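Local coordinates for protein cystathionine beta-lyases/cystathionine gamma-synthases (Corynebacterium glutamicum, PDB 5X5H) that probably catalyses the pyridoxal-phosphate-dependent joining of O-succinyl-L-homoserine and L-cysteine into cystathionine and succinate, a step of methionine biosynthesis, at residues A[62-67]-A[230-235]; A[88-93]-A[116-121]; A[210-215]-A[241-246]. All blocks are in the same frame, centred on the assembly; numbering follows the deposited sequence.

Contact 1: residues A[62-67]-A[230-235]; sequences ALEQTV and FMQGGI
Glu64 and Gln232 carry the whole of this small buried contact, 58 Å² summed over both sides, and they do so with the ends of two long side chains. Their helices stay well apart: even the nearest pair of CA atoms, those of Glu64 and Gln232, are 12.3 Å from each other. The two side chains, each stretched out past CG, meet head-on across the gap. Gln232 starts with CG anti to the backbone N (chi1 -166°), which sends its amide toward the other helix. There Gln232 NE2 donates to Glu64 OE2 at 2.8 Å, with an angle of 154° at the hydrogen. The acceptor lies practically in the amide plane and is met nearly along its C-O axis, and the carboxylate and amide planes are only 11° apart, so the two flat groups are almost coplanar. A water stands between the other two oxygens, 2.8 Å from Glu64 OE1 and 2.9 Å from Gln232 OE1; it can donate to each, but which oxygens it serves at one time is not settled.

The pair sits beside the large sheet. This is the large cofactor-binding domain of a fold type I pyridoxal phosphate enzyme, whose mixed seven-stranded sheet ends, within this chain, at strand 75-79. Glu64 OE2 also accepts from Ala78 N, while Gln232 NE2 also donates to Ala78 O, so the pair satisfies both backbone groups of one residue on that outermost strand. Two N-H donors on a buried OE2 are consistent with an ionised carboxylate, and Arg77 adds a long, weak ion pair at OE1. One residue along helix 222-235, Gly233 O receives a hydrogen bond from Arg54, seen to bind pyridoxal phosphate in a structure of this protein.

Contact 2: residues A[88-93]-A[116-121]; sequences ILFRII and TVFTAW
Phe118 meets Phe90 over one face of its ring and Arg91 at the ring edge, and the residues before it lead into the contact from helix 108-118. Thr116, Val117 and Phe118 form a wider pi-type turn; the first two face the second subunit, where they pack on Phe230 and Arg91 of that chain. Phe118 has its side chain directed at helix 82-93, and the CA atoms of Phe90 and Phe118 are 8.6 Å apart. The ring pair is T-shaped: Phe90 presents its edge to one face of Phe118, with centroids 5.3 Å apart and planes at 86°. Phe90 CD2 lies 3.8 Å from Phe118 CE1, over the rim of the face and not its centre. With chi2 of Phe90 at -7°, CD1 eclipses CA and CD2 is turned outward to make this approach. On the same face, Phe90 CB forms a CH-pi contact, 4.1 Å from the Phe118 centroid and 28° off the ring normal.

Helix 108-118 is the crossover of a beta-alpha-beta unit between parallel strands 99-103 and 124-128, neighbours at one end of the large sheet of this fold type I domain; helix 82-93 leads from strand 75-79 to strand 99-103. Phe90 also makes an edge-to-face pair with Trp148 of strand 144-150.

Arg91 touches Phe118 through its aliphatic part: Arg91 CG sits in the ring plane at the edge, 3.6 Å from Phe118 CZ. The chain then bends at chi3, and its guanidinium forms salt bridges with Asp87 of its own chain and Asp87 of the second subunit. Beyond Phe118 the backbone turns, with Trp121 N bonded to Phe118 O at 3.0 Å, and Trp121 packs on Pro96 of the second subunit.

Contact 3: residues A[210-215]-A[241-246]; sequences SDVVGG and VFDAYL
After a turn at Ser210 and Asp211, the loop runs past helix 241-251 in nearly extended form from Val212 to Gly215, bringing the CA atoms of Val212 and Asp243 to 5.8 Å of each other. Val212 and Val213 have beta-region backbone angles, so their side chains alternate: that of Val212 points to the helix and that of Val213 away from it. Val212 is the most deeply covered residue of the contact. Its CG2 lies alongside the base of Asp243, 3.4 Å from Asp243 CB and 3.5 Å from Asp243 CG, the two side chains running antiparallel beside one another. The other branch is looser, with Val212 CG1 4.3 Å from Leu246 CB, one turn further along the helix. A chi1 of 41° places CG1 between the backbone N and the carbonyl carbon while CG2 takes the position nearer Asp243.

No direct hydrogen bond crosses between loop and helix. A water accepts from Val213 N at 3.0 Å; its link to Asp243 OD2, at an unusually short 2.5 Å, is doubtful. In the fold type I domain this loop joins two antiparallel neighbours of the large sheet, strands 197-201 and 215-219, and passes the cofactor: Gly214 touches pyridoxal phosphate, and its N is bonded to Thr203 OG1. The same helix residues also lie at a subunit boundary. Asp243 and Leu246 pack on Phe242 of the second subunit, and Asp211 forms a salt bridge with Arg249 of the third.

Asp243 OD2 and Val213 O, 4.1 Å apart, are too distant for a direct hydrogen bond. The water takes up the Val213 N-H and may also serve the buried carboxylate, while the CB methylene of Asp243 supplies the apolar contact with Val212.

From the N terminus, helix 58-70 supplies the first half of contact 1, which closes only when helix 222-235 arrives. Contact 2 both opens and closes within that long span, its segments 88-93 and 116-121 joining successive helices that pack on the large sheet. Contact 3 crosses contact 1: the loop 210-215 comes before residues 230-235, its partner 241-246 after them. Contacts 1 and 2 meet where Met231 and Ile235 pack on Ile88 and Arg91. Contacts 1 and 3 meet at Leu63 and Ala244, joining helices 58-70 and 241-251. Contacts 2 and 3 do not touch, their nearest atoms being about 9 Å apart, yet all three reach the second subunit.

Contact 1: residues A[62-67]-A[230-235]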
loop_
_atom_site.group_PDB
_atom_site.type_symbol
_atom_site.label_atom_id
_atom_site.label_comp_id
_atom_site.label_asym_id
_atom_site.label_seq_id
_atom_site.Cartn_x
_atom_site.Cartn_y
_atom_site.Cartn_z
ATOM N N ALA A 62 -17.287 0.390 2.413
ATOM C CA ALA A 62 -17.428 1.254 1.222
ATOM C C ALA A 62 -17.508 0.451 -0.056
ATOM O O ALA A 62 -18.375 0.686 -0.933
ATOM C CB ALA A 62 -16.363 2.356 1.172
ATOM N N LEU A 63 -16.606 -0.510 -0.181
ATOM C CA LEU A 63 -16.641 -1.428 -1.336
ATOM C C LEU A 63 -17.930 -2.227 -1.451
ATOM O O LEU A 63 -18.589 -2.257 -2.529
ATOM C CB LEU A 63 -15.455 -2.345 -1.310
ATOM C CG LEU A 63 -15.460 -3.486 -2.333
ATOM C CD1 LEU A 63 -15.465 -2.999 -3.776
ATOM C CD2 LEU A 63 -14.371 -4.451 -2.052
ATOM N N GLU A 64 -18.314 -2.808 -0.337
ATOM C CA GLU A 64 -19.539 -3.609 -0.247
ATOM C C GLU A 64 -20.750 -2.865 -0.676
ATOM O O GLU A 64 -21.596 -3.308 -1.498
ATOM C CB GLU A 64 -19.752 -4.063 1.221
ATOM C CG GLU A 64 -18.737 -5.104 1.638
ATOM C CD GLU A 64 -18.805 -5.548 3.114
ATOM O OE1 GLU A 64 -19.442 -4.803 3.952
ATOM O OE2 GLU A 64 -18.200 -6.592 3.476
ATOM N N GLN A 65 -20.889 -1.619 -0.220
ATOM C CA GLN A 65 -22.045 -0.796 -0.535
ATOM C C GLN A 65 -22.070 -0.394 -1.969
ATOM O O GLN A 65 -23.120 -0.221 -2.584
ATOM C CB GLN A 65 -22.095 0.416 0.415
ATOM C CG GLN A 65 -22.385 0.011 1.849
ATOM C CD GLN A 65 -23.705 -0.595 2.061
ATOM O OE1 GLN A 65 -23.876 -1.793 2.389
ATOM N NE2 GLN A 65 -24.729 0.187 1.742
ATOM N N THR A 66 -20.908 -0.201 -2.592
ATOM C CA THR A 66 -20.778 0.184 -3.959
ATOM C C THR A 66 -21.283 -0.981 -4.826
ATOM O O THR A 66 -22.112 -0.817 -5.704
ATOM C CB THR A 66 -19.395 0.590 -4.366
ATOM O OG1 THR A 66 -18.863 1.607 -3.516
ATOM C CG2 THR A 66 -19.378 1.137 -5.770
ATOM N N VAL A 67 -20.706 -2.171 -4.683
ATOM C CA VAL A 67 -21.153 -3.294 -5.506
ATOM C C VAL A 67 -22.648 -3.643 -5.278
ATOM O O VAL A 67 -23.363 -3.957 -6.254
ATOM C CB VAL A 67 -20.224 -4.491 -5.317
ATOM C CG1 VAL A 67 -20.729 -5.721 -6.158
ATOM C CG2 VAL A 67 -18.786 -4.150 -5.718
ATOM N N PHE A 230 -22.362 -12.645 9.885
ATOM C CA PHE A 230 -22.014 -13.558 10.918
ATOM C C PHE A 230 -20.854 -14.387 10.458
ATOM O O PHE A 230 -19.863 -14.586 11.177
ATOM C CB PHE A 230 -23.197 -14.462 11.278
ATOM C CG PHE A 230 -22.833 -15.572 12.213
ATOM C CD1 PHE A 230 -22.739 -15.284 13.566
ATOM C CD2 PHE A 230 -22.401 -16.827 11.764
ATOM C CE1 PHE A 230 -22.327 -16.282 14.461
ATOM C CE2 PHE A 230 -21.983 -17.801 12.672
ATOM C CZ PHE A 230 -21.927 -17.507 13.987
ATOM N N MET A 231 -20.895 -14.880 9.222
ATOM C CA MET A 231 -19.835 -15.731 8.764
ATOM C C MET A 231 -18.539 -14.975 8.393
ATOM O O MET A 231 -17.420 -15.494 8.577
ATOM C CB MET A 231 -20.310 -16.565 7.524
ATOM C CG MET A 231 -21.402 -17.487 7.844
ATOM S SD MET A 231 -21.033 -18.876 8.925
ATOM C CE MET A 231 -20.591 -20.098 7.691
ATOM N N GLN A 232 -18.703 -13.776 7.854
ATOM C CA GLN A 232 -17.574 -12.922 7.577
ATOM C C GLN A 232 -16.724 -12.811 8.837
ATOM O O GLN A 232 -15.502 -13.000 8.823
ATOM C CB GLN A 232 -18.137 -11.540 7.123
ATOM C CG GLN A 232 -17.104 -10.647 6.478
ATOM C CD GLN A 232 -17.727 -9.359 6.089
ATOM O OE1 GLN A 232 -18.409 -8.756 6.886
ATOM N NE2 GLN A 232 -17.457 -8.856 4.912
ATOM N N GLY A 233 -17.325 -12.453 9.966
ATOM C CA GLY A 233 -16.670 -12.249 11.224
ATOM C C GLY A 233 -16.328 -13.561 11.896
ATOM O O GLY A 233 -15.289 -13.773 12.562
ATOM N N GLY A 234 -17.123 -14.607 11.768
ATOM C CA GLY A 234 -16.957 -15.795 12.552
ATOM C C GLY A 234 -16.042 -16.818 11.912
ATOM O O GLY A 234 -15.363 -17.613 12.621
ATOM N N ILE A 235 -16.020 -16.897 10.578
ATOM C CA ILE A 235 -15.050 -17.732 9.866
ATOM C C ILE A 235 -13.836 -16.828 9.472
ATOM O O ILE A 235 -12.702 -17.280 9.432
ATOM C CB ILE A 235 -15.639 -18.357 8.610
ATOM C CG1 ILE A 235 -17.021 -19.022 8.734
ATOM C CG2 ILE A 235 -14.664 -19.252 7.832
ATOM C CD1 ILE A 235 -17.115 -20.089 9.747
HETATM O O HOH W 1 -18.883 -5.976 6.466
#

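Contact 2: residues A[88-93]-A[116-121]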
loop_
_atom_site.group_PDB
_atom_site.type_symbol
_atom_site.label_atom_id
_atom_site.label_comp_id
_atom_site.label_asym_id
_atom_site.label_seq_id
_atom_site.Cartn_x
_atom_site.Cartn_y
_atom_site.Cartn_z
ATOM N N ILE A 88 -18.528 -19.596 1.754
ATOM C CA ILE A 88 -19.420 -19.018 2.776
ATOM C C ILE A 88 -20.851 -19.125 2.338
ATOM O O ILE A 88 -21.710 -19.535 3.170
ATOM C CB ILE A 88 -19.065 -17.529 3.035
ATOM C CG1 ILE A 88 -17.700 -17.375 3.713
ATOM C CG2 ILE A 88 -20.139 -16.890 3.917
ATOM C CD1 ILE A 88 -17.515 -18.094 5.019
ATOM N N LEU A 89 -21.201 -18.811 1.088
ATOM C CA LEU A 89 -22.587 -18.885 0.679
ATOM C C LEU A 89 -23.052 -20.325 0.744
ATOM O O LEU A 89 -24.176 -20.635 1.233
ATOM C CB LEU A 89 -22.772 -18.249 -0.729
ATOM C CG LEU A 89 -24.004 -17.663 -1.289
ATOM C CD1 LEU A 89 -24.840 -16.922 -0.296
ATOM C CD2 LEU A 89 -23.570 -17.003 -2.582
ATOM N N PHE A 90 -22.249 -21.300 0.368
ATOM C CA PHE A 90 -22.555 -22.699 0.448
ATOM C C PHE A 90 -22.892 -23.061 1.912
ATOM O O PHE A 90 -23.824 -23.843 2.218
ATOM C CB PHE A 90 -21.478 -23.671 -0.041
ATOM C CG PHE A 90 -21.284 -23.782 -1.524
ATOM C CD1 PHE A 90 -22.075 -23.182 -2.473
ATOM C CD2 PHE A 90 -20.189 -24.459 -1.956
ATOM C CE1 PHE A 90 -21.798 -23.323 -3.869
ATOM C CE2 PHE A 90 -19.929 -24.610 -3.317
ATOM C CZ PHE A 90 -20.751 -24.062 -4.218
ATOM N N ARG A 91 -22.073 -22.600 2.870
ATOM C CA ARG A 91 -22.215 -22.964 4.269
ATOM C C ARG A 91 -23.409 -22.356 4.868
ATOM O O ARG A 91 -23.853 -22.909 5.892
ATOM C CB ARG A 91 -20.885 -22.632 5.012
ATOM C CG ARG A 91 -19.809 -23.576 4.538
ATOM C CD ARG A 91 -18.468 -22.970 4.902
ATOM N NE ARG A 91 -18.163 -23.356 6.247
ATOM C CZ ARG A 91 -17.064 -23.020 6.904
ATOM N NH1 ARG A 91 -16.170 -22.270 6.320
ATOM N NH2 ARG A 91 -16.830 -23.596 8.059
ATOM N N ILE A 92 -23.881 -21.247 4.383
ATOM C CA ILE A 92 -25.116 -20.619 4.869
ATOM C C ILE A 92 -26.344 -21.401 4.344
ATOM O O ILE A 92 -27.269 -21.727 5.071
ATOM C CB ILE A 92 -25.195 -19.174 4.440
ATOM C CG1 ILE A 92 -24.143 -18.395 5.232
ATOM C CG2 ILE A 92 -26.582 -18.577 4.663
ATOM C CD1 ILE A 92 -23.895 -17.038 4.664
ATOM N N ILE A 93 -26.334 -21.723 3.054
ATOM C CA ILE A 93 -27.520 -22.247 2.384
ATOM C C ILE A 93 -27.633 -23.740 2.633
ATOM O O ILE A 93 -28.806 -24.223 2.681
ATOM C CB ILE A 93 -27.461 -21.901 0.911
ATOM C CG1 ILE A 93 -27.633 -20.404 0.731
ATOM C CG2 ILE A 93 -28.630 -22.589 0.117
ATOM C CD1 ILE A 93 -27.466 -19.866 -0.644
ATOM N N THR A 116 -15.103 -32.266 -4.054
ATOM C CA THR A 116 -14.108 -32.752 -3.100
ATOM C C THR A 116 -14.467 -32.453 -1.676
ATOM O O THR A 116 -14.391 -33.320 -0.797
ATOM C CB THR A 116 -12.688 -32.209 -3.483
ATOM O OG1 THR A 116 -12.247 -32.750 -4.732
ATOM C CG2 THR A 116 -11.678 -32.577 -2.393
ATOM N N VAL A 117 -14.871 -31.236 -1.378
ATOM C CA VAL A 117 -15.104 -30.844 -0.017
ATOM C C VAL A 117 -16.518 -31.063 0.456
ATOM O O VAL A 117 -16.752 -31.778 1.450
ATOM C CB VAL A 117 -14.646 -29.319 0.206
ATOM C CG1 VAL A 117 -14.920 -28.844 1.635
ATOM C CG2 VAL A 117 -13.170 -29.185 -0.171
ATOM N N PHE A 118 -17.535 -30.465 -0.173
ATOM C CA PHE A 118 -18.847 -30.512 0.392
ATOM C C PHE A 118 -19.456 -31.942 0.402
ATOM O O PHE A 118 -20.222 -32.268 1.310
ATOM C CB PHE A 118 -19.789 -29.452 -0.167
ATOM C CG PHE A 118 -19.556 -28.099 0.440
ATOM C CD1 PHE A 118 -18.439 -27.390 0.091
ATOM C CD2 PHE A 118 -20.301 -27.706 1.509
ATOM C CE1 PHE A 118 -18.137 -26.172 0.701
ATOM C CE2 PHE A 118 -20.064 -26.469 2.116
ATOM C CZ PHE A 118 -18.935 -25.759 1.766
ATOM N N THR A 119 -19.086 -32.784 -0.578
ATOM C CA THR A 119 -19.592 -34.175 -0.518
ATOM C C THR A 119 -19.006 -34.937 0.694
ATOM O O THR A 119 -19.771 -35.714 1.273
ATOM C CB THR A 119 -19.240 -34.973 -1.766
ATOM O OG1 THR A 119 -17.818 -35.006 -1.862
ATOM C CG2 THR A 119 -19.820 -34.417 -3.012
ATOM N N ALA A 120 -17.864 -34.590 1.179
ATOM C CA ALA A 120 -17.305 -35.199 2.370
ATOM C C ALA A 120 -18.019 -34.743 3.625
ATOM O O ALA A 120 -17.948 -35.396 4.691
ATOM C CB ALA A 120 -15.834 -34.936 2.415
ATOM N N TRP A 121 -18.769 -33.669 3.519
ATOM C CA TRP A 121 -19.554 -33.091 4.666
ATOM C C TRP A 121 -21.076 -33.397 4.541
ATOM O O TRP A 121 -21.890 -32.722 5.131
ATOM C CB TRP A 121 -19.228 -31.575 4.746
ATOM C CG TRP A 121 -17.865 -31.335 5.295
ATOM C CD1 TRP A 121 -16.702 -31.284 4.588
ATOM C CD2 TRP A 121 -17.501 -31.329 6.658
ATOM N NE1 TRP A 121 -15.622 -31.176 5.414
ATOM C CE2 TRP A 121 -16.086 -31.167 6.714
ATOM C CE3 TRP A 121 -18.233 -31.320 7.864
ATOM C CZ2 TRP A 121 -15.390 -31.062 7.914
ATOM C CZ3 TRP A 121 -17.495 -31.192 9.090
ATOM C CH2 TRP A 121 -16.129 -31.121 9.088
#

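Contact 3: residues A[210-215]-A[241-246]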
loop_
_atom_site.group_PDB
_atom_site.type_symbol
_atom_site.label_atom_id
_atom_site.label_comp_id
_atom_site.label_asym_id
_atom_site.label_seq_id
_atom_site.Cartn_x
_atom_site.Cartn_y
_atom_site.Cartn_z
ATOM N N SER A 210 -5.925 -6.778 -12.377
ATOM C CA SER A 210 -5.143 -7.977 -12.132
ATOM C C SER A 210 -4.214 -7.890 -11.000
ATOM O O SER A 210 -3.096 -8.396 -11.076
ATOM C CB SER A 210 -4.391 -8.422 -13.380
ATOM O OG SER A 210 -5.377 -8.606 -14.451
ATOM N N ASP A 211 -4.593 -7.158 -9.957
ATOM C CA ASP A 211 -3.717 -6.931 -8.804
ATOM C C ASP A 211 -4.284 -7.152 -7.462
ATOM O O ASP A 211 -3.609 -6.913 -6.420
ATOM C CB ASP A 211 -3.033 -5.578 -8.870
ATOM C CG ASP A 211 -3.969 -4.424 -8.887
ATOM O OD1 ASP A 211 -5.221 -4.553 -8.776
ATOM O OD2 ASP A 211 -3.482 -3.225 -8.993
ATOM N N VAL A 212 -5.507 -7.605 -7.379
ATOM C CA VAL A 212 -6.162 -7.857 -6.081
ATOM C C VAL A 212 -7.109 -9.067 -6.249
ATOM O O VAL A 212 -8.013 -9.023 -7.078
ATOM C CB VAL A 212 -6.877 -6.631 -5.485
ATOM C CG1 VAL A 212 -7.635 -5.820 -6.491
ATOM C CG2 VAL A 212 -7.758 -7.007 -4.352
ATOM N N VAL A 213 -7.025 -10.076 -5.387
ATOM C CA VAL A 213 -7.917 -11.238 -5.289
ATOM C C VAL A 213 -9.038 -10.818 -4.342
ATOM O O VAL A 213 -8.767 -10.278 -3.269
ATOM C CB VAL A 213 -7.184 -12.457 -4.818
ATOM C CG1 VAL A 213 -8.126 -13.610 -4.639
ATOM C CG2 VAL A 213 -6.073 -12.831 -5.789
ATOM N N GLY A 214 -10.281 -11.084 -4.672
ATOM C CA GLY A 214 -11.412 -10.754 -3.817
ATOM C C GLY A 214 -12.714 -11.383 -4.290
ATOM O O GLY A 214 -12.831 -11.781 -5.446
ATOM N N GLY A 215 -13.686 -11.491 -3.373
ATOM C CA GLY A 215 -15.048 -11.923 -3.682
ATOM C C GLY A 215 -16.073 -11.081 -3.045
ATOM O O GLY A 215 -15.752 -10.286 -2.125
ATOM N N VAL A 241 -7.814 -4.219 3.956
ATOM C CA VAL A 241 -8.290 -2.879 3.680
ATOM C C VAL A 241 -7.593 -2.323 2.452
ATOM O O VAL A 241 -8.159 -1.547 1.683
ATOM C CB VAL A 241 -8.218 -1.871 4.837
ATOM C CG1 VAL A 241 -9.089 -2.321 5.980
ATOM C CG2 VAL A 241 -6.769 -1.664 5.256
ATOM N N PHE A 242 -6.331 -2.666 2.224
ATOM C CA PHE A 242 -5.621 -2.165 1.045
ATOM C C PHE A 242 -6.295 -2.773 -0.168
ATOM O O PHE A 242 -6.494 -2.092 -1.186
ATOM C CB PHE A 242 -4.101 -2.570 1.095
ATOM C CG PHE A 242 -3.362 -1.920 2.160
ATOM C CD1 PHE A 242 -2.825 -0.632 1.965
ATOM C CD2 PHE A 242 -3.238 -2.526 3.416
ATOM C CE1 PHE A 242 -2.186 0.065 3.003
ATOM C CE2 PHE A 242 -2.568 -1.813 4.430
ATOM C CZ PHE A 242 -2.071 -0.583 4.200
ATOM N N ASP A 243 -6.604 -4.060 -0.138
ATOM C CA ASP A 243 -7.235 -4.714 -1.298
ATOM C C ASP A 243 -8.614 -4.132 -1.508
ATOM O O ASP A 243 -9.029 -3.907 -2.650
ATOM C CB ASP A 243 -7.312 -6.199 -1.069
ATOM C CG ASP A 243 -5.937 -6.880 -1.321
ATOM O OD1 ASP A 243 -4.917 -6.206 -1.638
ATOM O OD2 ASP A 243 -5.960 -8.118 -1.222
ATOM N N ALA A 244 -9.419 -3.897 -0.462
ATOM C CA ALA A 244 -10.773 -3.345 -0.656
ATOM C C ALA A 244 -10.675 -1.937 -1.242
ATOM O O ALA A 244 -11.520 -1.566 -2.095
ATOM C CB ALA A 244 -11.492 -3.244 0.646
ATOM N N TYR A 245 -9.678 -1.142 -0.885
ATOM C CA TYR A 245 -9.472 0.162 -1.514
ATOM C C TYR A 245 -9.120 0.009 -2.989
ATOM O O TYR A 245 -9.732 0.700 -3.850
ATOM C CB TYR A 245 -8.304 0.937 -0.810
ATOM C CG TYR A 245 -8.076 2.264 -1.505
ATOM C CD1 TYR A 245 -8.881 3.315 -1.269
ATOM C CD2 TYR A 245 -7.063 2.382 -2.431
ATOM C CE1 TYR A 245 -8.775 4.492 -1.920
ATOM C CE2 TYR A 245 -6.926 3.561 -3.162
ATOM C CZ TYR A 245 -7.829 4.611 -2.907
ATOM O OH TYR A 245 -7.761 5.830 -3.660
ATOM N N LEU A 246 -8.197 -0.886 -3.315
ATOM C CA LEU A 246 -7.776 -1.112 -4.717
ATOM C C LEU A 246 -8.907 -1.634 -5.594
ATOM O O LEU A 246 -9.053 -1.253 -6.768
ATOM C CB LEU A 246 -6.549 -1.988 -4.827
ATOM C CG LEU A 246 -5.292 -1.280 -4.336
ATOM C CD1 LEU A 246 -4.285 -2.422 -4.278
ATOM C CD2 LEU A 246 -4.880 -0.150 -5.256
HETATM O O HOH W 2 -5.564 -10.059 -2.771
#